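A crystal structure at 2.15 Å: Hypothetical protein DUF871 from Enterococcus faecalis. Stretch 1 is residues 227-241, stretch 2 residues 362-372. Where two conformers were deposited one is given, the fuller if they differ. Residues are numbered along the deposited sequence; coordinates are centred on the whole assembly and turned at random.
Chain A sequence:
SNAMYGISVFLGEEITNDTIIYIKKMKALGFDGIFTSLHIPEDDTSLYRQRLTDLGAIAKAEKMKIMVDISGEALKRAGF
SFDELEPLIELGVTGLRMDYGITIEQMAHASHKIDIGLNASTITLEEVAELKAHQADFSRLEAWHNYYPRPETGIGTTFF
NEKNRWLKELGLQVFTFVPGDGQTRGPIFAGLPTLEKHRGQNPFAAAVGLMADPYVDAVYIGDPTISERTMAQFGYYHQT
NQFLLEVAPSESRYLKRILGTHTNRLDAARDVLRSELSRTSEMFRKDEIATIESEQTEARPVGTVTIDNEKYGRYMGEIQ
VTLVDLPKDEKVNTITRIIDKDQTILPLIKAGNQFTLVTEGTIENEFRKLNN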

ATOM      1  N   SER A 227       9.623  -6.103   1.430  1.00 53.87           N
ATOM      2  CA  SER A 227      11.051  -6.078   1.750  1.00 53.40           C
ATOM      3  C   SER A 227      11.346  -5.047   2.849  1.00 53.75           C
ATOM      4  O   SER A 227      10.543  -4.148   3.092  1.00 53.08           O
ATOM      5  CB  SER A 227      11.856  -5.708   0.516  1.00 52.98           C
ATOM      6  OG  SER A 227      11.574  -4.359   0.182  1.00 53.13           O
ATOM      7  N   GLU A 228      12.494  -5.188   3.514  1.00 54.04           N
ATOM      8  CA  GLU A 228      12.969  -4.199   4.475  1.00 55.19           C
ATOM      9  C   GLU A 228      12.998  -2.769   3.908  1.00 55.14           C
ATOM     10  O   GLU A 228      12.652  -1.807   4.610  1.00 56.08           O
ATOM     11  CB  GLU A 228      14.361  -4.595   5.007  1.00 55.10           C
ATOM     12  CG  GLU A 228      14.381  -5.926   5.767  1.00 60.16           C
ATOM     13  CD  GLU A 228      14.126  -5.766   7.275  1.00 66.52           C
ATOM     14  OE1 GLU A 228      13.945  -4.609   7.744  1.00 69.30           O
ATOM     15  OE2 GLU A 228      14.118  -6.800   7.998  1.00 69.94           O
ATOM     16  N   ARG A 229      13.401  -2.640   2.646  1.00 54.85           N
ATOM     17  CA  ARG A 229      13.491  -1.368   1.964  1.00 54.98           C
ATOM     18  C   ARG A 229      12.128  -0.683   1.897  1.00 55.56           C
ATOM     19  O   ARG A 229      11.987   0.548   2.106  1.00 54.99           O
ATOM     20  CB  ARG A 229      13.990  -1.611   0.536  1.00 55.35           C
ATOM     21  CG  ARG A 229      14.334  -0.334  -0.227  1.00 55.26           C
ATOM     22  CD  ARG A 229      14.726  -0.649  -1.678  1.00 53.27           C
ATOM     23  NE  ARG A 229      15.262   0.539  -2.337  1.00 54.05           N
ATOM     24  CZ  ARG A 229      14.532   1.513  -2.891  1.00 55.00           C
ATOM     25  NH1 ARG A 229      13.197   1.469  -2.887  1.00 54.65           N
ATOM     26  NH2 ARG A 229      15.144   2.543  -3.444  1.00 52.87           N
ATOM     27  N   THR A 230      11.131  -1.490   1.548  1.00 54.95           N
ATOM     28  CA  THR A 230       9.779  -1.009   1.391  1.00 55.03           C
ATOM     29  C   THR A 230       9.171  -0.674   2.753  1.00 54.45           C
ATOM     30  O   THR A 230       8.495   0.336   2.894  1.00 53.87           O
ATOM     31  CB  THR A 230       8.946  -2.038   0.578  1.00 54.35           C
ATOM     32  OG1 THR A 230       9.566  -2.190  -0.699  1.00 57.18           O
ATOM     33  CG2 THR A 230       7.523  -1.566   0.378  1.00 52.83           C
HETATM   34  N   MSE A 231       9.405  -1.533   3.739  1.00 54.83           N
HETATM   35  CA  MSE A 231       9.040  -1.228   5.142  1.00 56.36           C
HETATM   36  C   MSE A 231       9.564   0.146   5.605  1.00 56.37           C
HETATM   37  O   MSE A 231       8.847   0.923   6.258  1.00 55.89           O
HETATM   38  CB  MSE A 231       9.571  -2.309   6.089  1.00 56.22           C
HETATM   39  CG  MSE A 231       8.923  -3.643   5.828  1.00 58.99           C
HETATM   40 SE   MSE A 231       9.616  -5.119   6.911  1.00 69.51          SE
HETATM   41  CE  MSE A 231       8.970  -4.525   8.648  1.00 62.50           C
ATOM     42  N   ALA A 232      10.820   0.417   5.251  1.00 56.32           N
ATOM     43  CA  ALA A 232      11.509   1.660   5.625  1.00 56.32           C
ATOM     44  C   ALA A 232      10.827   2.850   4.993  1.00 56.24           C
ATOM     45  O   ALA A 232      10.751   3.907   5.615  1.00 56.37           O
ATOM     46  CB  ALA A 232      12.958   1.609   5.211  1.00 55.14           C
ATOM     47  N   GLN A 233      10.334   2.675   3.754  1.00 55.64           N
ATOM     48  CA  GLN A 233       9.630   3.746   3.058  1.00 55.40           C
ATOM     49  C   GLN A 233       8.285   4.020   3.755  1.00 55.94           C
ATOM     50  O   GLN A 233       7.963   5.187   4.005  1.00 55.64           O
ATOM     51  CB  GLN A 233       9.479   3.452   1.564  1.00 55.10           C
ATOM     52  CG  GLN A 233      10.800   3.657   0.808  1.00 54.97           C
ATOM     53  CD  GLN A 233      10.699   3.375  -0.680  1.00 55.78           C
ATOM     54  OE1 GLN A 233      10.174   2.340  -1.098  1.00 56.64           O
ATOM     55  NE2 GLN A 233      11.224   4.279  -1.487  1.00 52.80           N
ATOM     56  N   PHE A 234       7.525   2.958   4.073  1.00 54.97           N
ATOM     57  CA  PHE A 234       6.297   3.110   4.845  1.00 55.88           C
ATOM     58  C   PHE A 234       6.606   3.819   6.147  1.00 56.11           C
ATOM     59  O   PHE A 234       5.950   4.804   6.487  1.00 56.77           O
ATOM     60  CB  PHE A 234       5.576   1.769   5.122  1.00 54.88           C
ATOM     61  CG  PHE A 234       4.718   1.281   3.960  1.00 56.54           C
ATOM     62  CD1 PHE A 234       3.446   1.838   3.718  1.00 56.40           C
ATOM     63  CD2 PHE A 234       5.164   0.245   3.128  1.00 53.28           C
ATOM     64  CE1 PHE A 234       2.639   1.377   2.639  1.00 55.82           C
ATOM     65  CE2 PHE A 234       4.356  -0.228   2.045  1.00 54.15           C
ATOM     66  CZ  PHE A 234       3.113   0.338   1.808  1.00 55.38           C
ATOM     67  N   GLY A 235       7.624   3.324   6.850  1.00 56.17           N
ATOM     68  CA  GLY A 235       7.956   3.809   8.165  1.00 56.66           C
ATOM     69  C   GLY A 235       8.349   5.259   8.108  1.00 56.95           C
ATOM     70  O   GLY A 235       7.909   6.051   8.940  1.00 58.07           O
ATOM     71  N   TYR A 236       9.187   5.612   7.149  1.00 56.98           N
ATOM     72  CA  TYR A 236       9.648   6.991   7.015  1.00 58.15           C
ATOM     73  C   TYR A 236       8.461   7.944   6.754  1.00 57.78           C
ATOM     74  O   TYR A 236       8.352   9.018   7.353  1.00 57.38           O
ATOM     75  CB  TYR A 236      10.676   7.072   5.881  1.00 58.53           C
ATOM     76  CG  TYR A 236      11.795   8.063   6.107  1.00 60.13           C
ATOM     77  CD1 TYR A 236      11.685   9.397   5.681  1.00 58.68           C
ATOM     78  CD2 TYR A 236      12.986   7.656   6.737  1.00 59.09           C
ATOM     79  CE1 TYR A 236      12.740  10.301   5.887  1.00 60.37           C
ATOM     80  CE2 TYR A 236      14.040   8.542   6.934  1.00 59.10           C
ATOM     81  CZ  TYR A 236      13.912   9.858   6.516  1.00 60.83           C
ATOM     82  OH  TYR A 236      14.978  10.715   6.749  1.00 63.61           O
ATOM     83  N   TYR A 237       7.569   7.537   5.857  1.00 57.63           N
ATOM     84  CA  TYR A 237       6.388   8.312   5.541  1.00 57.13           C
ATOM     85  C   TYR A 237       5.477   8.412   6.748  1.00 57.71           C
ATOM     86  O   TYR A 237       4.912   9.461   7.044  1.00 57.28           O
ATOM     87  CB  TYR A 237       5.612   7.628   4.415  1.00 58.06           C
ATOM     88  CG  TYR A 237       4.471   8.471   3.852  1.00 59.49           C
ATOM     89  CD1 TYR A 237       4.719   9.760   3.392  1.00 59.78           C
ATOM     90  CD2 TYR A 237       3.149   7.981   3.786  1.00 61.00           C
ATOM     91  CE1 TYR A 237       3.701  10.557   2.876  1.00 62.71           C
ATOM     92  CE2 TYR A 237       2.100   8.787   3.261  1.00 61.86           C
ATOM     93  CZ  TYR A 237       2.407  10.071   2.810  1.00 62.78           C
ATOM     94  OH  TYR A 237       1.461  10.906   2.281  1.00 64.08           O
ATOM     95  N   HIS A 238       5.314   7.305   7.456  1.00 57.72           N
ATOM     96  CA  HIS A 238       4.383   7.290   8.583  1.00 58.28           C
ATOM     97  C   HIS A 238       4.871   8.187   9.744  1.00 58.23           C
ATOM     98  O   HIS A 238       4.084   8.910  10.359  1.00 58.53           O
ATOM     99  CB  HIS A 238       4.121   5.835   8.972  1.00 58.52           C
ATOM    100  CG  HIS A 238       3.541   5.643  10.333  1.00 58.81           C
ATOM    101  ND1 HIS A 238       2.192   5.777  10.593  1.00 59.80           N
ATOM    102  CD2 HIS A 238       4.116   5.265  11.498  1.00 59.00           C
ATOM    103  CE1 HIS A 238       1.966   5.495  11.861  1.00 59.64           C
ATOM    104  NE2 HIS A 238       3.117   5.191  12.435  1.00 58.71           N
ATOM    105  N   GLN A 239       6.170   8.191  10.006  1.00 57.85           N
ATOM    106  CA  GLN A 239       6.701   8.984  11.120  1.00 57.50           C
ATOM    107  C   GLN A 239       6.930  10.446  10.799  1.00 56.50           C
ATOM    108  O   GLN A 239       6.842  11.297  11.688  1.00 55.90           O
ATOM    109  CB  GLN A 239       8.014   8.394  11.634  1.00 57.57           C
ATOM    110  CG  GLN A 239       7.842   7.070  12.295  1.00 59.99           C
ATOM    111  CD  GLN A 239       9.132   6.535  12.880  1.00 63.04           C
ATOM    112  OE1 GLN A 239      10.018   7.294  13.316  1.00 62.14           O
ATOM    113  NE2 GLN A 239       9.236   5.210  12.915  1.00 64.03           N
ATOM    114  N   THR A 240       7.253  10.739   9.548  1.00 55.91           N
ATOM    115  CA  THR A 240       7.703  12.093   9.168  1.00 54.94           C
ATOM    116  C   THR A 240       6.871  12.782   8.089  1.00 54.93           C
ATOM    117  O   THR A 240       7.113  13.955   7.790  1.00 54.92           O
ATOM    118  CB  THR A 240       9.187  12.082   8.668  1.00 55.76           C
ATOM    119  OG1 THR A 240       9.272  11.525   7.330  1.00 54.09           O
ATOM    120  CG2 THR A 240      10.101  11.290   9.653  1.00 55.05           C
ATOM    121  N   ASN A 241       5.933  12.059   7.464  1.00 54.79           N
ATOM    122  CA  ASN A 241       5.184  12.605   6.326  0.50 54.53           C
ATOM    123  C   ASN A 241       6.078  12.865   5.099  1.00 54.42           C
ATOM    124  O   ASN A 241       5.685  13.572   4.183  1.00 55.43           O
ATOM    125  CB  ASN A 241       4.434  13.900   6.717  0.50 54.14           C
ATOM    126  CG  ASN A 241       3.278  14.226   5.772  0.50 53.51           C
ATOM    127  OD1 ASN A 241       2.801  13.366   5.041  0.50 53.46           O
ATOM    128  ND2 ASN A 241       2.821  15.476   5.795  0.50 53.79           N
ATOM    129  N   THR A 362      20.788   2.798   0.829  1.00 54.12           N
ATOM    130  CA  THR A 362      20.871   3.277   2.228  1.00 54.26           C
ATOM    131  C   THR A 362      19.502   3.510   2.902  1.00 54.55           C
ATOM    132  O   THR A 362      19.426   3.909   4.070  1.00 54.97           O
ATOM    133  CB  THR A 362      21.768   4.531   2.383  1.00 53.79           C
ATOM    134  OG1 THR A 362      21.179   5.643   1.706  1.00 54.64           O
ATOM    135  CG2 THR A 362      23.157   4.281   1.799  1.00 53.93           C
ATOM    136  N   ILE A 363      18.427   3.267   2.168  1.00 54.53           N
ATOM    137  CA  ILE A 363      17.087   3.490   2.699  1.00 54.83           C
ATOM    138  C   ILE A 363      16.887   2.784   4.056  1.00 55.17           C
ATOM    139  O   ILE A 363      16.377   3.387   5.003  1.00 55.15           O
ATOM    140  CB  ILE A 363      15.998   3.112   1.679  1.00 55.05           C
ATOM    141  CG1 ILE A 363      15.670   4.333   0.800  1.00 55.99           C
ATOM    142  CG2 ILE A 363      14.683   2.638   2.401  1.00 55.11           C
ATOM    143  CD1 ILE A 363      14.511   4.114  -0.173  1.00 56.89           C
ATOM    144  N   GLU A 364      17.318   1.524   4.150  1.00 55.01           N
ATOM    145  CA  GLU A 364      17.189   0.767   5.392  1.00 55.19           C
ATOM    146  C   GLU A 364      17.886   1.411   6.600  1.00 54.43           C
ATOM    147  O   GLU A 364      17.268   1.549   7.656  1.00 53.89           O
ATOM    148  CB  GLU A 364      17.627  -0.681   5.202  1.00 55.34           C
ATOM    149  CG  GLU A 364      16.766  -1.445   4.185  1.00 60.38           C
ATOM    150  CD  GLU A 364      17.380  -1.542   2.773  1.00 65.17           C
ATOM    151  OE1 GLU A 364      17.871  -0.499   2.236  1.00 63.99           O
ATOM    152  OE2 GLU A 364      17.365  -2.684   2.220  1.00 65.38           O
ATOM    153  N   ASN A 365      19.146   1.809   6.453  1.00 54.27           N
ATOM    154  CA  ASN A 365      19.835   2.465   7.569  0.50 54.37           C
ATOM    155  C   ASN A 365      19.355   3.884   7.818  1.00 54.48           C
ATOM    156  O   ASN A 365      19.437   4.383   8.940  1.00 54.21           O
ATOM    157  CB  ASN A 365      21.363   2.451   7.439  0.50 54.26           C
ATOM    158  CG  ASN A 365      22.061   2.890   8.736  0.50 54.67           C
ATOM    159  OD1 ASN A 365      21.634   2.540   9.839  0.50 53.86           O
ATOM    160  ND2 ASN A 365      23.120   3.678   8.604  0.50 55.41           N
ATOM    161  N   GLU A 366      18.840   4.528   6.789  1.00 54.53           N
ATOM    162  CA  GLU A 366      18.322   5.864   6.956  1.00 54.98           C
ATOM    163  C   GLU A 366      17.076   5.798   7.859  1.00 54.97           C
ATOM    164  O   GLU A 366      16.937   6.610   8.769  1.00 54.18           O
ATOM    165  CB  GLU A 366      17.996   6.435   5.587  1.00 54.78           C
ATOM    166  CG  GLU A 366      18.395   7.851   5.384  1.00 60.61           C
ATOM    167  CD  GLU A 366      19.870   8.123   5.637  1.00 63.19           C
ATOM    168  OE1 GLU A 366      20.760   7.652   4.875  1.00 65.75           O
ATOM    169  OE2 GLU A 366      20.121   8.826   6.619  1.00 65.12           O
ATOM    170  N   PHE A 367      16.202   4.799   7.640  1.00 54.69           N
ATOM    171  CA  PHE A 367      15.067   4.597   8.541  1.00 54.87           C
ATOM    172  C   PHE A 367      15.490   4.145   9.946  1.00 55.57           C
ATOM    173  O   PHE A 367      14.882   4.573  10.935  1.00 55.74           O
ATOM    174  CB  PHE A 367      14.018   3.637   7.977  1.00 54.74           C
ATOM    175  CG  PHE A 367      12.812   3.473   8.891  1.00 56.01           C
ATOM    176  CD1 PHE A 367      11.997   4.562   9.190  1.00 55.10           C
ATOM    177  CD2 PHE A 367      12.520   2.245   9.475  1.00 57.35           C
ATOM    178  CE1 PHE A 367      10.922   4.435  10.055  1.00 56.38           C
ATOM    179  CE2 PHE A 367      11.432   2.108  10.342  1.00 57.17           C
ATOM    180  CZ  PHE A 367      10.637   3.212  10.630  1.00 55.43           C
ATOM    181  N   ARG A 368      16.520   3.295  10.032  1.00 55.34           N
ATOM    182  CA  ARG A 368      17.078   2.869  11.320  1.00 56.87           C
ATOM    183  C   ARG A 368      17.544   4.055  12.170  1.00 55.85           C
ATOM    184  O   ARG A 368      17.401   4.058  13.402  1.00 55.04           O
ATOM    185  CB  ARG A 368      18.283   1.932  11.104  1.00 57.63           C
ATOM    186  CG  ARG A 368      18.109   0.538  11.662  1.00 62.03           C
ATOM    187  CD  ARG A 368      19.447  -0.259  11.656  1.00 67.66           C
ATOM    188  NE  ARG A 368      19.988  -0.482  10.300  1.00 71.99           N
ATOM    189  CZ  ARG A 368      19.471  -1.307   9.378  1.00 72.91           C
ATOM    190  NH1 ARG A 368      18.367  -2.014   9.626  1.00 73.04           N
ATOM    191  NH2 ARG A 368      20.058  -1.414   8.186  1.00 73.07           N
ATOM    192  N   LYS A 369      18.110   5.048  11.486  1.00 55.76           N
ATOM    193  CA  LYS A 369      18.705   6.204  12.128  1.00 56.25           C
ATOM    194  C   LYS A 369      17.647   6.977  12.875  1.00 56.16           C
ATOM    195  O   LYS A 369      17.888   7.449  13.971  1.00 55.23           O
ATOM    196  CB  LYS A 369      19.393   7.106  11.099  1.00 56.37           C
ATOM    197  CG  LYS A 369      20.753   6.599  10.635  1.00 57.81           C
ATOM    198  CD  LYS A 369      21.708   7.760  10.403  1.00 59.55           C
ATOM    199  CE  LYS A 369      21.274   8.598   9.223  1.00 59.52           C
ATOM    200  NZ  LYS A 369      21.099  10.020   9.583  1.00 58.72           N
ATOM    201  N   LEU A 370      16.469   7.090  12.274  1.00 56.62           N
ATOM    202  CA  LEU A 370      15.348   7.771  12.892  1.00 58.24           C
ATOM    203  C   LEU A 370      15.016   7.258  14.284  1.00 58.83           C
ATOM    204  O   LEU A 370      14.573   8.026  15.136  1.00 58.93           O
ATOM    205  CB  LEU A 370      14.110   7.647  12.002  1.00 58.41           C
ATOM    206  CG  LEU A 370      13.813   8.747  10.996  1.00 61.92           C
ATOM    207  CD1 LEU A 370      13.050   9.903  11.654  1.00 65.03           C
ATOM    208  CD2 LEU A 370      15.080   9.296  10.356  1.00 65.52           C
ATOM    209  N   ASN A 371      15.238   5.960  14.509  1.00 60.37           N
ATOM    210  CA  ASN A 371      14.806   5.265  15.733  1.00 61.73           C
ATOM    211  C   ASN A 371      15.952   4.783  16.595  1.00 61.97           C
ATOM    212  O   ASN A 371      15.743   3.961  17.477  1.00 62.50           O
ATOM    213  CB  ASN A 371      13.923   4.065  15.369  1.00 61.81           C
ATOM    214  CG  ASN A 371      12.829   4.423  14.385  1.00 64.48           C
ATOM    215  OD1 ASN A 371      11.981   5.276  14.670  1.00 68.53           O
ATOM    216  ND2 ASN A 371      12.824   3.761  13.227  1.00 63.68           N
ATOM    217  N   ASN A 372      17.160   5.276  16.310  1.00 63.34           N
ATOM    218  CA  ASN A 372      18.408   5.018  17.092  1.00 64.12           C
ATOM    219  C   ASN A 372      19.452   4.054  16.470  1.00 64.12           C
ATOM    220  O   ASN A 372      20.863   4.588  16.774  1.00 64.73           O
ATOM    221  CB  ASN A 372      18.109   4.579  18.543  1.00 64.75           C
ATOM    222  CG  ASN A 372      18.051   5.750  19.498  1.00 66.26           C
ATOM    223  OD1 ASN A 372      17.290   6.699  19.281  1.00 67.64           O
ATOM    224  ND2 ASN A 372      18.863   5.701  20.573  1.00 68.01           N
TER
HETATM  225  O   HOH W   1      15.359  -4.742   1.063  1.00 50.03           O
HETATM  226  O   HOH W   2      17.870   0.436  -0.517  1.00 53.84           O

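Two helices, 228-240 and 363-370, pack side by side although touching residues are at least 128 positions apart in the sequence. Their N-to-C directions differ by 41°, and the axes come within 8.5 Å, close enough that small residues matter at the interface. No clear direct hydrogen bond joins the stretches; apolar packing and two bridging waters do the work.

Ser227 occupies the N-cap position of the first helix and does not touch the second stretch. At Glu228 the contact begins, its CB lying 4.0 Å from Glu364 CG, so that the aliphatic parts of two acidic side chains meet.

Arg229 combines polar and apolar contacts. Water 1 accepts from its backbone N (3.3 Å from the water O) and donates to Glu364 OE2 (3.1 Å). Water 2 accepts weakly from Arg229 NE (3.2 Å) and donates to Glu364 OE1 (2.9 Å). The carboxylate is thus linked to the arginine through solvent. Over one face of the guanidinium lies Ile363 CD1, 3.7 Å from Arg229 NH2; a flat, delocalised group can accept a methyl there while its NH1 and NH2 are hydrogen-bonded elsewhere in the structure.

Ala232 sits where the backbones are near, its CA 5.5 Å from Phe367 CA. Its single methyl fits this space, with CB 3.5 Å from Ile363 CG2 and 3.6 Å from Phe367 CB. The CB of Gln233 points away, yet the side chain's end comes nearer, and NE2 lies 3.5 Å from Ile363 CD1.

Gly235 opens the space for the Phe367 ring. Its C atom is 3.3 Å from Phe367 CE1, and a CB at its ideal position would fall 2.4 Å from Phe367 CZ, a clash. Phe367 is therefore a knob set in a hole formed by Ala232, Gly235, Tyr236 and Gln239.

Tyr236 adds a broad aromatic surface to this packing: its CD2 approaches Phe367 CD1 at 4.1 Å and its CE2 reaches Leu370 CD2 at 3.7 Å. At the edge of its ring, CE2 is 3.9 Å from Glu366 O.

The CA-to-CB bond of Gln239 points toward the second stretch, and its long polar side chain can lie against the edge of the Phe367 ring and near Asn371 while remaining exposed to solvent. Thr240 closes the walk: its OG1 donates to Tyr236 O (2.7 Å), so the proton is used within the helix, while its methyl CG2 meets Leu370 CD1 at 3.8 Å.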